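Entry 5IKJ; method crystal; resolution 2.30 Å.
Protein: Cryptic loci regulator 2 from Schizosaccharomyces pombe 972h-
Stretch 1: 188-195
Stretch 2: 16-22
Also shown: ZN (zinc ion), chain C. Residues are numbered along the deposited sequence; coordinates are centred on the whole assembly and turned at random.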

# COMPACT_ATOMS: atom_id res chain seq x y z
N HIS A 188 18.79 -7.64 5.36
CA HIS A 188 18.24 -7.58 4.01
C HIS A 188 18.41 -8.91 3.29
O HIS A 188 17.51 -9.36 2.57
CB HIS A 188 18.90 -6.44 3.23
CG HIS A 188 18.54 -5.08 3.74
ND1 HIS A 188 17.35 -4.46 3.43
CD2 HIS A 188 19.21 -4.23 4.55
CE1 HIS A 188 17.31 -3.28 4.03
NE2 HIS A 188 18.43 -3.12 4.71
N HIS A 189 19.56 -9.56 3.46
CA HIS A 189 19.74 -10.90 2.90
C HIS A 189 18.85 -11.91 3.61
O HIS A 189 18.27 -12.79 2.96
CB HIS A 189 21.21 -11.31 3.00
CG HIS A 189 21.55 -12.49 2.14
ND1 HIS A 189 21.71 -12.40 0.77
CD2 HIS A 189 21.77 -13.79 2.45
CE1 HIS A 189 22.01 -13.58 0.28
NE2 HIS A 189 22.05 -14.45 1.28
N LEU A 190 18.75 -11.82 4.93
CA LEU A 190 17.83 -12.69 5.66
C LEU A 190 16.41 -12.57 5.13
O LEU A 190 15.72 -13.57 4.93
CB LEU A 190 17.87 -12.36 7.16
CG LEU A 190 16.91 -13.17 8.04
CD1 LEU A 190 17.27 -14.65 8.00
CD2 LEU A 190 16.92 -12.65 9.47
N TYR A 191 15.96 -11.34 4.90
CA TYR A 191 14.61 -11.12 4.40
C TYR A 191 14.43 -11.69 3.00
O TYR A 191 13.35 -12.19 2.66
CB TYR A 191 14.30 -9.62 4.43
CG TYR A 191 12.95 -9.25 3.87
CD1 TYR A 191 11.79 -9.40 4.63
CD2 TYR A 191 12.82 -8.74 2.58
CE1 TYR A 191 10.56 -9.05 4.12
CE2 TYR A 191 11.59 -8.39 2.07
CZ TYR A 191 10.46 -8.55 2.84
OH TYR A 191 9.23 -8.20 2.33
N TRP A 192 15.48 -11.63 2.18
CA TRP A 192 15.41 -12.23 0.85
C TRP A 192 15.33 -13.75 0.93
O TRP A 192 14.65 -14.38 0.12
CB TRP A 192 16.63 -11.81 0.03
CG TRP A 192 16.77 -12.52 -1.28
CD1 TRP A 192 16.11 -12.23 -2.44
CD2 TRP A 192 17.61 -13.64 -1.56
NE1 TRP A 192 16.50 -13.10 -3.43
CE2 TRP A 192 17.42 -13.97 -2.92
CE3 TRP A 192 18.52 -14.39 -0.81
CZ2 TRP A 192 18.09 -15.03 -3.53
CZ3 TRP A 192 19.19 -15.44 -1.42
CH2 TRP A 192 18.97 -15.74 -2.77
N LEU A 193 16.01 -14.35 1.91
CA LEU A 193 16.01 -15.81 2.03
C LEU A 193 14.62 -16.34 2.32
O LEU A 193 14.25 -17.41 1.83
CB LEU A 193 16.99 -16.24 3.12
CG LEU A 193 18.47 -16.29 2.75
CD1 LEU A 193 19.31 -16.55 3.99
CD2 LEU A 193 18.73 -17.34 1.69
N ILE A 194 13.83 -15.62 3.12
CA ILE A 194 12.51 -16.10 3.49
C ILE A 194 11.40 -15.59 2.56
O ILE A 194 10.30 -16.15 2.58
CB ILE A 194 12.17 -15.71 4.94
CG1 ILE A 194 12.10 -14.20 5.09
CG2 ILE A 194 13.18 -16.30 5.91
CD1 ILE A 194 10.71 -13.65 5.02
N SER A 195 11.67 -14.56 1.76
CA SER A 195 10.64 -13.94 0.93
C SER A 195 10.71 -14.38 -0.53
O SER A 195 9.69 -14.75 -1.12
CB SER A 195 10.74 -12.42 1.01
OG SER A 195 10.21 -11.94 2.24
ZN ZN C . 21.56 -10.63 -0.36
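Stretch 2, residues 16-22: TCVWSDG

Stretch 1 is helical throughout, continuing a helix that begins earlier in the chain. Its phi/psi values stay near -65/-40 from His-188 to Leu-193, and the expected i to i+4 bonds follow: Trp-192 N to His-188 O at 3.1 Å and Leu-193 N to His-189 O at 2.9 Å. Towards its C-terminal end the ladder loosens. Ile-194 (-93/-16) and Ser-195 (-102/-49) depart from the earlier values, and the bond from Ile-194 N to Leu-190 O, at 3.3 Å, is weak.

Stretch 2 begins as the end of a strand. Thr-16 (-129/146) and Cys-17 (-85/132) are extended, Val-18 (-69/-41) breaks that run, Trp-19 and Ser-20 are extended again, and Asp-21 (-91/7) turns the chain. A bond from Gly-22 N to Ser-20 OG, 2.9 Å long with an angle of 163° at the hydrogen, spans this last bend. The CA of Cys-17 lies 6.5 Å from the CA of Ile-194, and the CA of Ser-20 lies 6.7 Å from the CA of Leu-193. Further on, the side chain of Asp-21 reaches back to His-189, so the later part of stretch 2 contacts an earlier turn of the helix. The two stretches together bury 368 Å², across at least 168 positions of sequence.

Leu-193 has the largest share of the helix side, 89 Å². Its CA-to-CB bond points sideways, but with chi1 m and chi2 t the end of the side chain comes nearer to stretch 2. Leu-193 CD2 lies 3.6 Å from Trp-19 CZ2 and 3.9 Å from the centroid of the six-membered ring of Trp-19, 27° off the ring normal, which places this methyl over the face as a CH-pi contact. The same indole also meets the backbone of Leu-193: Trp-19 NE1 donates to Leu-193 O at 2.9 Å, but the angle of 122° makes the bond weak. At the edge of the Trp-19 ring, Trp-192 CH2 approaches Trp-19 CZ2 to 3.8 Å. The six-membered rings of the two tryptophans have centroids 5.7 Å apart and planes at 68°, an oblique arrangement.

Cys-17 points its CA-to-CB bond toward the helix and meets two aliphatic side chains with its sulfur: Cys-17 SG is 3.7 Å from Leu-190 CD1 and 4.1 Å from Ile-194 CG2. These residues are four apart, about one helical turn, so a single atom can touch both.

A polar contact between side chains joins His-189 and Asp-21. His-189 NE2 donates to Asp-21 OD2 at 2.9 Å (137°) and weakly to Asp-21 OD1 at 3.2 Å (163°), with OD2 at the edge of the imidazole, near its plane. The other ring nitrogen, His-189 ND1, binds the zinc ion ZN at 2.1 Å, alongside three ligand atoms from elsewhere in the structure. Metal binding through ND1 leaves NE2 free to carry the proton offered to the carboxylate.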

# COMPACT_ATOMS: atom_id res chain seq x y z
N THR A 16 12.51 -20.12 11.99
CA THR A 16 13.53 -20.92 11.32
C THR A 16 13.46 -20.68 9.82
O THR A 16 12.38 -20.47 9.26
CB THR A 16 13.37 -22.42 11.61
OG1 THR A 16 13.22 -22.63 13.02
CG2 THR A 16 14.58 -23.20 11.11
N CYS A 17 14.62 -20.71 9.17
CA CYS A 17 14.69 -20.54 7.72
C CYS A 17 14.45 -21.88 7.03
O CYS A 17 15.05 -22.89 7.40
CB CYS A 17 16.05 -19.98 7.32
SG CYS A 17 16.28 -18.24 7.74
N VAL A 18 13.58 -21.87 6.02
CA VAL A 18 13.30 -23.09 5.27
C VAL A 18 14.51 -23.49 4.44
O VAL A 18 14.84 -24.68 4.34
CB VAL A 18 12.05 -22.90 4.40
CG1 VAL A 18 11.90 -24.04 3.39
CG2 VAL A 18 10.81 -22.81 5.27
N TRP A 19 15.19 -22.52 3.83
CA TRP A 19 16.35 -22.79 2.99
C TRP A 19 17.42 -21.74 3.25
O TRP A 19 17.15 -20.67 3.81
CB TRP A 19 15.97 -22.82 1.50
CG TRP A 19 16.02 -21.47 0.85
CD1 TRP A 19 15.09 -20.48 0.93
CD2 TRP A 19 17.05 -20.98 -0.02
NE1 TRP A 19 15.48 -19.40 0.19
CE2 TRP A 19 16.68 -19.68 -0.41
CE3 TRP A 19 18.26 -21.51 -0.49
CZ2 TRP A 19 17.47 -18.90 -1.25
CZ3 TRP A 19 19.04 -20.73 -1.33
CH2 TRP A 19 18.64 -19.44 -1.70
N SER A 20 18.64 -22.06 2.84
CA SER A 20 19.79 -21.19 3.08
C SER A 20 20.80 -21.36 1.95
O SER A 20 21.07 -22.48 1.51
CB SER A 20 20.45 -21.50 4.43
OG SER A 20 21.75 -20.95 4.49
N ASP A 21 21.35 -20.23 1.50
CA ASP A 21 22.44 -20.23 0.53
C ASP A 21 23.81 -20.24 1.19
O ASP A 21 24.82 -20.12 0.50
CB ASP A 21 22.32 -19.00 -0.38
CG ASP A 21 22.59 -17.70 0.36
OD1 ASP A 21 22.39 -17.66 1.59
OD2 ASP A 21 23.00 -16.72 -0.29
N GLY A 22 23.86 -20.40 2.51
CA GLY A 22 25.13 -20.32 3.21
C GLY A 22 26.10 -21.39 2.75
O GLY A 22 25.72 -22.50 2.39